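Local coordinates for lipoprotein (Actinomyces odontolyticus, PDB 3UP9) that probably binds L-methionine as the substrate-binding lipoprotein of a membrane transport system, and holds selenomethionine in the cleft between its two lobes, at residues A[118-123]-A[172-177]. Numbering follows the deposited sequence.
Sequences QSRALE and VINGNF. With MSE (selenomethionine), chain B.
R120 and N174 converge on one carboxylate oxygen of the bound selenomethionine, OXT, which joins helix 115-127 to the turn after strand 170-173. R120 suits its place because it is long and charged: CG lies anti to the backbone N (chi1 171°) and the chain runs extended to NE, carrying the guanidinium from the helix into the cleft. There NH1 meets OXT at 2.9 Å in a bent hydrogen bond, with the carboxylate at the edge of the guanidinium. N174 comes from the other segment, and its ND2 reaches OXT at 3.0 Å along an almost straight N-H...O line (174°). The amide and guanidinium planes stand 79° apart, and NH1 of R120 and ND2 of N174 are 3.6 Å from each other, drawn together by the shared acceptor. N117 OD1 accepts a second hydrogen bond from ND2 of N174, which steadies the amide, while E193 forms a salt bridge with NE of R120. Deeper in the lobe, the small A121 lets the helix lie close to the strand: CG1 of V172, set anti to the backbone N, is the branch that meets its CB, at 3.4 Å. A leucine in place of R120 would probably leave OXT without the charged N-H of NH1, and E193 OE2 without its salt-bridge partner at NE. A cationic and a neutral donor gripping one oxygen suit a carboxylate; with E88 also hydrogen-bonded to the ligand, the site is consistent with binding a free amino acid, as in the methionine-binding proteins of the NlpA family.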
# COMPACT_ATOMS: atom_id res chain seq x y z
N GLN A 118 5.26 -3.79 8.59
CA GLN A 118 5.64 -3.60 9.99
C GLN A 118 7.01 -2.92 10.06
O GLN A 118 7.25 -1.96 10.82
CB GLN A 118 5.67 -4.94 10.76
CG GLN A 118 6.00 -4.74 12.21
CD GLN A 118 5.83 -5.95 13.05
OE1 GLN A 118 6.78 -6.36 13.76
NE2 GLN A 118 4.60 -6.52 13.05
N SER A 119 7.90 -3.40 9.23
CA SER A 119 9.21 -2.78 9.14
C SER A 119 9.10 -1.29 8.75
O SER A 119 9.70 -0.41 9.40
CB SER A 119 10.11 -3.56 8.20
OG SER A 119 11.31 -2.86 8.14
N ARG A 120 8.27 -0.99 7.75
CA ARG A 120 8.11 0.39 7.31
C ARG A 120 7.48 1.33 8.41
O ARG A 120 7.90 2.48 8.56
CB ARG A 120 7.32 0.38 6.02
CG ARG A 120 6.87 1.74 5.52
CD ARG A 120 6.03 1.52 4.28
NE ARG A 120 5.56 2.73 3.62
CZ ARG A 120 4.57 2.72 2.73
NH1 ARG A 120 4.03 1.58 2.36
NH2 ARG A 120 4.19 3.82 2.14
N ALA A 121 6.49 0.80 9.15
CA ALA A 121 5.82 1.48 10.26
C ALA A 121 6.80 1.74 11.42
O ALA A 121 6.80 2.83 12.01
CB ALA A 121 4.62 0.64 10.75
N LEU A 122 7.61 0.73 11.74
CA LEU A 122 8.73 0.85 12.69
C LEU A 122 9.70 1.96 12.31
O LEU A 122 10.05 2.76 13.18
CB LEU A 122 9.42 -0.50 12.97
CG LEU A 122 8.51 -1.44 13.84
CD1 LEU A 122 9.11 -2.84 13.93
CD2 LEU A 122 8.19 -0.84 15.21
N GLU A 123 10.09 2.08 11.04
CA GLU A 123 10.96 3.20 10.59
C GLU A 123 10.29 4.57 10.85
O GLU A 123 10.94 5.54 11.25
CB GLU A 123 11.24 3.14 9.08
CG GLU A 123 11.68 1.81 8.49
CD GLU A 123 13.06 1.39 8.87
OE1 GLU A 123 13.70 2.17 9.62
OE2 GLU A 123 13.50 0.29 8.42
N VAL A 172 -0.62 2.50 13.25
CA VAL A 172 0.07 2.87 11.98
C VAL A 172 -0.66 2.20 10.82
O VAL A 172 -0.86 1.00 10.84
CB VAL A 172 1.59 2.52 11.99
CG1 VAL A 172 2.28 3.14 10.78
CG2 VAL A 172 2.24 3.01 13.32
N ILE A 173 -1.06 2.98 9.81
CA ILE A 173 -2.02 2.50 8.84
C ILE A 173 -1.66 2.92 7.40
O ILE A 173 -1.68 4.10 7.09
CB ILE A 173 -3.45 2.99 9.12
CG1 ILE A 173 -3.86 2.82 10.60
CG2 ILE A 173 -4.44 2.27 8.19
CD1 ILE A 173 -5.37 3.06 10.88
N ASN A 174 -1.45 1.94 6.52
CA ASN A 174 -1.22 2.16 5.10
C ASN A 174 -2.38 2.89 4.46
O ASN A 174 -3.59 2.66 4.83
CB ASN A 174 -1.00 0.82 4.37
CG ASN A 174 0.23 0.05 4.89
OD1 ASN A 174 0.22 -0.53 5.99
ND2 ASN A 174 1.28 0.04 4.09
N GLY A 175 -2.06 3.73 3.48
CA GLY A 175 -3.09 4.52 2.76
C GLY A 175 -4.35 3.81 2.31
O GLY A 175 -5.44 4.25 2.65
N ASN A 176 -4.21 2.68 1.61
CA ASN A 176 -5.36 1.91 1.13
C ASN A 176 -6.34 1.60 2.24
O ASN A 176 -7.51 1.66 1.99
CB ASN A 176 -4.97 0.61 0.39
CG ASN A 176 -4.31 -0.42 1.29
OD1 ASN A 176 -3.16 -0.26 1.70
ND2 ASN A 176 -5.03 -1.49 1.59
N PHE A 177 -5.84 1.28 3.44
CA PHE A 177 -6.68 0.96 4.62
C PHE A 177 -7.31 2.25 5.23
O PHE A 177 -8.50 2.25 5.62
CB PHE A 177 -5.90 0.15 5.71
CG PHE A 177 -5.49 -1.23 5.27
CD1 PHE A 177 -6.45 -2.13 4.77
CD2 PHE A 177 -4.14 -1.65 5.38
CE1 PHE A 177 -6.07 -3.40 4.33
CE2 PHE A 177 -3.77 -2.90 4.96
CZ PHE A 177 -4.74 -3.79 4.42
N MSE B . -1.20 0.44 -0.89
CA MSE B . -0.18 0.12 0.14
C MSE B . 0.87 1.19 0.29
O MSE B . 1.24 1.85 -0.71
OXT MSE B . 1.33 1.36 1.43
CB MSE B . 0.50 -1.18 -0.20
CG MSE B . 1.50 -1.68 0.90
SE MSE B . 2.32 -3.32 0.34
CE MSE B . 0.76 -4.52 -0.02